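Local coordinates for BepE protein (Bartonella henselae str. Houston-1, PDB 4YK3) that is a VirB-translocated effector, delivered by type IV secretion, whose BID domain probably serves as the signal recognised by the secretion machinery, at residues A[28-34]-A[119-124]; A[38-42]-A[55-59]; A[72-77]-A[109-114]. The contacts are given in a common frame with arbitrary orientation. Residues are numbered along the deposited sequence.

All three contacts lie in the BID domain, a conserved four-helix bundle topped with a hook. Along the chain, contact 2 (38-42 with 55-59) closes first, then contact 3 (72-77 with 109-114), and contact 1 (28-34 with 119-124) encloses both. Helix 32-49 serves contacts 1 and 2, helix 97-129 contacts 1 and 3. The centres of contacts 2 and 3 lie about 10 Å apart; they touch where Glu40 and Val41 meet Ala112, Val41 meets Leu113 and Lys58 NZ hydrogen-bonds to Gln75 OE1. The centre of contact 1 is about 13 Å from that of contact 2 and about 16 Å from that of contact 3. Together they pack helices 21-30, 32-49, 56-64 and 69-78 with helix 97-129.

Contact 1: residues A[28-34]-A[119-124]; sequences MQHNPLV and AVTQAQ
Met28 lays its thioether across the backbone and side chains of one turn of helix 97-129: SD is 3.4 Å from Val120 O, 3.8 Å from Ala123 CB and 3.6 Å from Gln124 N, while CE lies 3.9 Å from Val120 CG1. Its rotamer is m, t, m, with the CA-to-CB bond directed toward the partner helix. Residues 119-124 are regular helix, with Ala123 N bonded to Ala119 O (2.8 Å) and Gln124 N to Val120 O (3.0 Å). The other segment is broken: helix 21-30 ends and helix 32-49 begins after Asn31, whose phi/psi of -54/128° leaves the helical region. Asn31, with chi1 in t, is the N-cap of the second helix; its OD1 accepts from Val34 N at 3.1 Å, and its ND2 rests 3.9 Å from Ala123 CB. The register pairs Met28 with Ala123 (CA atoms 6.6 Å apart) and Val34 with Ala119 (5.8 Å), so the small alanines let the backbones come close. Val34, in rotamer t, packs CG2 4.3 Å from Ala119 CB and 4.2 Å from Val120 CG2. Leu33 continues the seam outward, with CB 4.2 Å from Ala119 CB and CD1 4.0 Å from Gln122 NE2. About 347 Å² is buried, and the side-chain contacts are mainly apolar. Leu63 of helix 56-64 touches Met28, Val34 and Val120, closing the inner side. The arrangement is an Asn N-cap at the junction of helices 21-30 and 32-49, and it packs both helices on helix 97-129 of the BID-domain four-helix bundle.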
# COMPACT_ATOMS: atom_id res chain seq x y z
N MET A 28 6.21 13.52 -2.02
CA MET A 28 5.97 12.26 -1.32
C MET A 28 6.35 11.04 -2.15
O MET A 28 6.54 9.96 -1.60
CB MET A 28 4.51 12.16 -0.91
CG MET A 28 4.10 13.25 0.07
SD MET A 28 2.61 12.81 0.97
CE MET A 28 1.42 12.73 -0.38
N GLN A 29 6.49 11.21 -3.46
CA GLN A 29 6.91 10.11 -4.33
C GLN A 29 8.31 9.62 -3.96
O GLN A 29 8.59 8.43 -4.02
CB GLN A 29 6.89 10.55 -5.80
N HIS A 30 9.17 10.54 -3.54
CA HIS A 30 10.55 10.21 -3.21
C HIS A 30 10.78 9.94 -1.73
O HIS A 30 11.86 9.52 -1.33
CB HIS A 30 11.48 11.34 -3.66
CG HIS A 30 11.19 11.82 -5.05
ND1 HIS A 30 11.30 11.01 -6.16
CD2 HIS A 30 10.77 13.02 -5.50
CE1 HIS A 30 10.97 11.69 -7.24
NE2 HIS A 30 10.65 12.92 -6.87
N ASN A 31 9.76 10.20 -0.91
CA ASN A 31 9.88 9.95 0.52
C ASN A 31 10.32 8.51 0.75
O ASN A 31 9.71 7.58 0.22
CB ASN A 31 8.56 10.24 1.23
CG ASN A 31 8.65 10.06 2.74
OD1 ASN A 31 8.67 8.93 3.23
ND2 ASN A 31 8.68 11.17 3.48
N PRO A 32 11.39 8.32 1.54
CA PRO A 32 11.94 6.98 1.74
C PRO A 32 10.93 5.99 2.33
O PRO A 32 10.84 4.87 1.84
CB PRO A 32 13.11 7.21 2.71
CG PRO A 32 12.95 8.62 3.22
CD PRO A 32 12.24 9.36 2.16
N LEU A 33 10.19 6.39 3.36
CA LEU A 33 9.21 5.49 3.94
C LEU A 33 8.09 5.16 2.95
O LEU A 33 7.60 4.03 2.89
CB LEU A 33 8.62 6.08 5.21
CG LEU A 33 9.59 6.44 6.32
CD1 LEU A 33 8.81 7.10 7.43
CD2 LEU A 33 10.29 5.18 6.82
N VAL A 34 7.66 6.16 2.19
CA VAL A 34 6.56 5.97 1.25
C VAL A 34 6.98 4.97 0.19
O VAL A 34 6.25 4.02 -0.10
CB VAL A 34 6.14 7.31 0.64
CG1 VAL A 34 5.21 7.11 -0.57
CG2 VAL A 34 5.47 8.16 1.72
N ALA A 119 2.24 6.31 6.35
CA ALA A 119 3.44 7.05 5.98
C ALA A 119 3.08 8.20 5.03
O ALA A 119 3.64 9.29 5.13
CB ALA A 119 4.45 6.14 5.34
N VAL A 120 2.14 7.95 4.12
CA VAL A 120 1.67 8.99 3.21
C VAL A 120 1.00 10.13 3.99
O VAL A 120 1.26 11.31 3.76
CB VAL A 120 0.68 8.43 2.16
CG1 VAL A 120 0.01 9.58 1.42
CG2 VAL A 120 1.39 7.50 1.19
N THR A 121 0.12 9.76 4.92
CA THR A 121 -0.54 10.75 5.75
C THR A 121 0.48 11.51 6.60
O THR A 121 0.43 12.72 6.73
CB THR A 121 -1.61 10.08 6.64
OG1 THR A 121 -2.73 9.71 5.82
CG2 THR A 121 -2.08 11.04 7.75
N GLN A 122 1.44 10.77 7.15
CA GLN A 122 2.46 11.37 8.01
C GLN A 122 3.37 12.30 7.22
O GLN A 122 3.87 13.29 7.74
CB GLN A 122 3.25 10.25 8.69
CG GLN A 122 4.42 10.65 9.54
CD GLN A 122 5.07 9.42 10.18
OE1 GLN A 122 5.08 9.28 11.40
NE2 GLN A 122 5.59 8.52 9.34
N ALA A 123 3.57 11.99 5.94
CA ALA A 123 4.47 12.80 5.12
C ALA A 123 3.79 14.09 4.71
O ALA A 123 4.42 15.15 4.71
CB ALA A 123 4.92 12.03 3.88
N GLN A 124 2.50 14.00 4.36
CA GLN A 124 1.72 15.17 3.97
C GLN A 124 1.70 16.17 5.10
O GLN A 124 1.83 17.38 4.89
CB GLN A 124 0.29 14.79 3.59
CG GLN A 124 -0.56 16.02 3.23
CD GLN A 124 -2.04 15.71 3.06
OE1 GLN A 124 -2.65 15.02 3.88
NE2 GLN A 124 -2.63 16.23 1.98

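Contact 2: residues A[38-42]-A[55-59]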
# COMPACT_ATOMS: atom_id res chain seq x y z
N GLN A 38 5.51 1.17 -0.29
CA GLN A 38 4.94 0.92 -1.61
C GLN A 38 5.49 -0.39 -2.17
O GLN A 38 4.72 -1.28 -2.56
CB GLN A 38 5.25 2.08 -2.56
CG GLN A 38 4.42 2.09 -3.84
CD GLN A 38 5.03 1.25 -4.93
OE1 GLN A 38 6.17 0.81 -4.81
NE2 GLN A 38 4.27 1.02 -6.00
N GLN A 39 6.81 -0.51 -2.19
CA GLN A 39 7.47 -1.74 -2.62
C GLN A 39 7.04 -2.95 -1.79
O GLN A 39 6.91 -4.06 -2.32
CB GLN A 39 8.98 -1.59 -2.55
CG GLN A 39 9.54 -0.68 -3.62
CD GLN A 39 9.19 -1.15 -5.02
OE1 GLN A 39 9.76 -2.13 -5.52
NE2 GLN A 39 8.26 -0.46 -5.67
N GLU A 40 6.81 -2.73 -0.50
CA GLU A 40 6.36 -3.79 0.40
C GLU A 40 4.95 -4.28 0.05
O GLU A 40 4.68 -5.48 0.01
CB GLU A 40 6.38 -3.29 1.85
CG GLU A 40 6.36 -4.38 2.87
CD GLU A 40 7.69 -5.08 3.00
OE1 GLU A 40 8.70 -4.47 2.60
OE2 GLU A 40 7.72 -6.23 3.50
N VAL A 41 4.06 -3.32 -0.19
CA VAL A 41 2.71 -3.64 -0.62
C VAL A 41 2.75 -4.47 -1.91
O VAL A 41 2.04 -5.46 -2.01
CB VAL A 41 1.88 -2.35 -0.81
CG1 VAL A 41 0.56 -2.63 -1.54
CG2 VAL A 41 1.60 -1.70 0.55
N MET A 42 3.59 -4.09 -2.87
CA MET A 42 3.61 -4.82 -4.14
C MET A 42 4.10 -6.25 -3.94
O MET A 42 3.61 -7.18 -4.60
CB MET A 42 4.50 -4.12 -5.18
CG MET A 42 3.99 -2.75 -5.58
SD MET A 42 5.07 -1.93 -6.76
CE MET A 42 5.07 -3.10 -8.12
N LEU A 55 -2.57 -3.26 -6.54
CA LEU A 55 -2.87 -2.04 -5.81
C LEU A 55 -2.05 -0.83 -6.26
O LEU A 55 -2.08 0.23 -5.62
CB LEU A 55 -2.66 -2.28 -4.31
CG LEU A 55 -3.73 -3.13 -3.64
CD1 LEU A 55 -3.44 -3.29 -2.16
CD2 LEU A 55 -5.10 -2.50 -3.85
N LYS A 56 -1.31 -0.97 -7.35
CA LYS A 56 -0.41 0.12 -7.75
C LYS A 56 -1.14 1.43 -8.03
O LYS A 56 -0.75 2.50 -7.52
CB LYS A 56 0.41 -0.29 -8.96
CG LYS A 56 1.58 -1.18 -8.61
CD LYS A 56 2.52 -1.25 -9.79
CE LYS A 56 2.88 0.13 -10.23
NZ LYS A 56 3.97 0.12 -11.25
N GLU A 57 -2.20 1.34 -8.82
CA GLU A 57 -3.00 2.50 -9.18
C GLU A 57 -3.59 3.20 -7.95
O GLU A 57 -3.50 4.42 -7.80
CB GLU A 57 -4.11 2.08 -10.14
CG GLU A 57 -4.93 3.22 -10.72
CD GLU A 57 -5.74 2.77 -11.92
OE1 GLU A 57 -6.59 1.86 -11.77
OE2 GLU A 57 -5.51 3.31 -13.02
N LYS A 58 -4.18 2.41 -7.05
CA LYS A 58 -4.81 2.97 -5.87
C LYS A 58 -3.79 3.60 -4.92
O LYS A 58 -4.10 4.56 -4.24
CB LYS A 58 -5.63 1.90 -5.13
CG LYS A 58 -6.92 1.52 -5.86
CD LYS A 58 -8.03 1.14 -4.89
CE LYS A 58 -9.33 0.82 -5.63
NZ LYS A 58 -10.49 0.65 -4.71
N MET A 59 -2.58 3.05 -4.88
CA MET A 59 -1.55 3.64 -4.04
C MET A 59 -1.12 5.00 -4.60
O MET A 59 -0.83 5.92 -3.85
CB MET A 59 -0.34 2.71 -3.90
CG MET A 59 -0.56 1.61 -2.86
SD MET A 59 0.97 0.75 -2.50
CE MET A 59 1.30 -0.10 -4.06
O HOH W 1 1.83 2.72 -6.66
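Residues 38-42 are helix and residues 56-59 are the first turn of helix 56-64, entered from Leu55 at the N-cap; the two run in opposite senses. Gln38 faces Met59 with CA atoms 7.4 Å apart, and Met42 faces Leu55 at 7.2 Å. In the middle of helix 32-49, Met42 N bonds to Gln38 O at 3.0 Å; across from it, Met59 N bonds to Leu55 O at 3.0 Å. The side chain of Met59 fills the space between the two backbones. Its SD lies 3.5 Å from Val41 CG1, and its CE is 4.1 Å from Met42 CG and 3.7 Å from Gln38 NE2. Val41 also meets Leu55, CG1 to CD1 at 4.1 Å. Toward the solvent, Met42 extends along the aliphatic part of Lys56, its CE 3.6 Å from Lys56 CD. Polar linkage is indirect: water 1 accepts from Gln38 NE2 at 3.0 Å and donates to Lys56 O at 2.7 Å, bridging a side chain to the backbone of the opposing helix. Gln39 NE2 donates to Gln38 OE1 at 2.6 Å, so both ends of the Gln38 amide are engaged. The contact buries about 272 Å²; Met59 and Val41 are the most covered, with Lys56, Gln38 and Met42 following. This is packing of antiparallel helices consecutive in the chain, within the BID-domain four-helix bundle. Its centre lies about 4 Å from the centre of the chain. Helix 97-129 backs it through Ala112, Leu113 and Tyr116, the last hydrogen-bonding through its hydroxyl to Met59 O, while Leu55 reaches Leu72 and Val76 of helix 69-78.

Contact 3: residues A[72-77]-A[109-114]; sequences LSRQVA and LCQALD
Leu72 opens a pairing of two helices in the four-helix bundle of the BID domain, helix 69-78 against helix 97-129. The segments are regular helix and almost exactly antiparallel, at 176°, with axes 9.5 Å apart at closest approach. Ser73 stands opposite Asp114 (CA atoms 6.0 Å apart) and Ala77 opposite Cys110 (5.8 Å). Leu72, in rotamer t, p, places CD2 4.0 Å from Leu113 CD1, while its carbonyl O lies 3.8 Å from Leu113 CD2. Ser73 follows, its CA 4.0 Å from that same Leu113 CD2. Val76, in rotamer t, points its CA-to-CB bond toward the partner and packs against both leucines: CB is 3.5 Å from Leu113 CD2, and CG1 is 4.0 Å from Leu109 CD2. Leu109 and Leu113, one turn apart and both in t, p, thus receive Val76, with Leu113 contributing the largest covered area, 83 Å² of about 322 Å². Leu55 adds to the core beside Leu72 and Val76, and Trp44 and Val48 of helix 32-49 lie against Leu109. At the C-terminal end, Ala77 packs CB 3.9 Å from Cys110 SG, the sulfur held by chi1 in m. The face between the helices is therefore apolar on its inner side and more polar at its edge, where Asp114, with chi1 in m, reaches across. There water 2 lies between the helices, 2.7 Å from Asp114 OD1 and 3.1 Å from Ser73 O, where it can donate to either, and Ser73 OG sits 2.5 Å from Asp114 OD1.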
# COMPACT_ATOMS: atom_id res chain seq x y z
N LEU A 72 -8.68 2.75 1.62
CA LEU A 72 -7.97 1.70 0.91
C LEU A 72 -7.52 0.61 1.90
O LEU A 72 -7.66 -0.58 1.64
CB LEU A 72 -6.77 2.28 0.17
CG LEU A 72 -5.83 1.24 -0.41
CD1 LEU A 72 -6.60 0.36 -1.42
CD2 LEU A 72 -4.63 1.92 -1.06
N SER A 73 -7.02 1.03 3.04
CA SER A 73 -6.58 0.09 4.05
C SER A 73 -7.72 -0.82 4.53
O SER A 73 -7.54 -2.03 4.63
CB SER A 73 -5.97 0.83 5.23
OG SER A 73 -4.83 0.14 5.68
N ARG A 74 -8.87 -0.24 4.85
CA ARG A 74 -9.97 -1.03 5.36
C ARG A 74 -10.49 -1.97 4.28
O ARG A 74 -10.77 -3.14 4.55
CB ARG A 74 -11.09 -0.13 5.90
N GLN A 75 -10.60 -1.48 3.05
CA GLN A 75 -11.15 -2.30 1.98
C GLN A 75 -10.33 -3.58 1.81
O GLN A 75 -10.88 -4.69 1.72
CB GLN A 75 -11.20 -1.54 0.65
CG GLN A 75 -11.68 -2.44 -0.52
CD GLN A 75 -11.63 -1.77 -1.89
OE1 GLN A 75 -11.19 -0.62 -2.02
NE2 GLN A 75 -12.08 -2.49 -2.92
N VAL A 76 -9.01 -3.45 1.81
CA VAL A 76 -8.19 -4.63 1.61
C VAL A 76 -8.26 -5.53 2.83
O VAL A 76 -8.32 -6.74 2.69
CB VAL A 76 -6.75 -4.25 1.27
CG1 VAL A 76 -5.82 -5.46 1.36
CG2 VAL A 76 -6.71 -3.66 -0.13
N ALA A 77 -8.30 -4.95 4.03
CA ALA A 77 -8.26 -5.76 5.23
C ALA A 77 -9.59 -6.44 5.47
O ALA A 77 -9.64 -7.56 5.97
CB ALA A 77 -7.85 -4.92 6.45
N LEU A 109 0.27 -8.24 4.26
CA LEU A 109 -0.18 -7.31 3.23
C LEU A 109 -0.93 -6.17 3.91
O LEU A 109 -0.72 -5.00 3.59
CB LEU A 109 -1.05 -8.02 2.18
CG LEU A 109 -1.88 -7.13 1.25
CD1 LEU A 109 -0.98 -6.23 0.40
CD2 LEU A 109 -2.85 -7.93 0.36
N CYS A 110 -1.77 -6.51 4.88
CA CYS A 110 -2.51 -5.50 5.63
C CYS A 110 -1.59 -4.54 6.42
O CYS A 110 -1.79 -3.33 6.41
CB CYS A 110 -3.50 -6.18 6.58
SG CYS A 110 -4.75 -7.10 5.65
N GLN A 111 -0.58 -5.10 7.08
CA GLN A 111 0.44 -4.31 7.77
C GLN A 111 1.18 -3.39 6.81
O GLN A 111 1.36 -2.23 7.09
CB GLN A 111 1.48 -5.19 8.45
CG GLN A 111 0.99 -6.05 9.58
CD GLN A 111 2.15 -6.75 10.27
OE1 GLN A 111 2.11 -7.96 10.50
NE2 GLN A 111 3.20 -6.00 10.58
N ALA A 112 1.63 -3.94 5.68
CA ALA A 112 2.38 -3.15 4.71
C ALA A 112 1.53 -2.00 4.21
O ALA A 112 2.03 -0.88 4.05
CB ALA A 112 2.84 -4.02 3.57
N LEU A 113 0.25 -2.26 4.00
CA LEU A 113 -0.68 -1.26 3.49
C LEU A 113 -1.01 -0.19 4.51
O LEU A 113 -1.09 1.00 4.17
CB LEU A 113 -1.96 -1.94 3.01
CG LEU A 113 -2.91 -1.09 2.16
CD1 LEU A 113 -2.22 -0.53 0.94
CD2 LEU A 113 -4.09 -1.97 1.73
N ASP A 114 -1.23 -0.61 5.76
CA ASP A 114 -1.35 0.31 6.88
C ASP A 114 -0.12 1.19 6.98
O ASP A 114 -0.23 2.40 7.18
CB ASP A 114 -1.53 -0.46 8.20
CG ASP A 114 -2.92 -0.98 8.37
OD1 ASP A 114 -3.58 -1.22 7.34
OD2 ASP A 114 -3.36 -1.16 9.53
O HOH W 2 -4.88 -2.99 5.78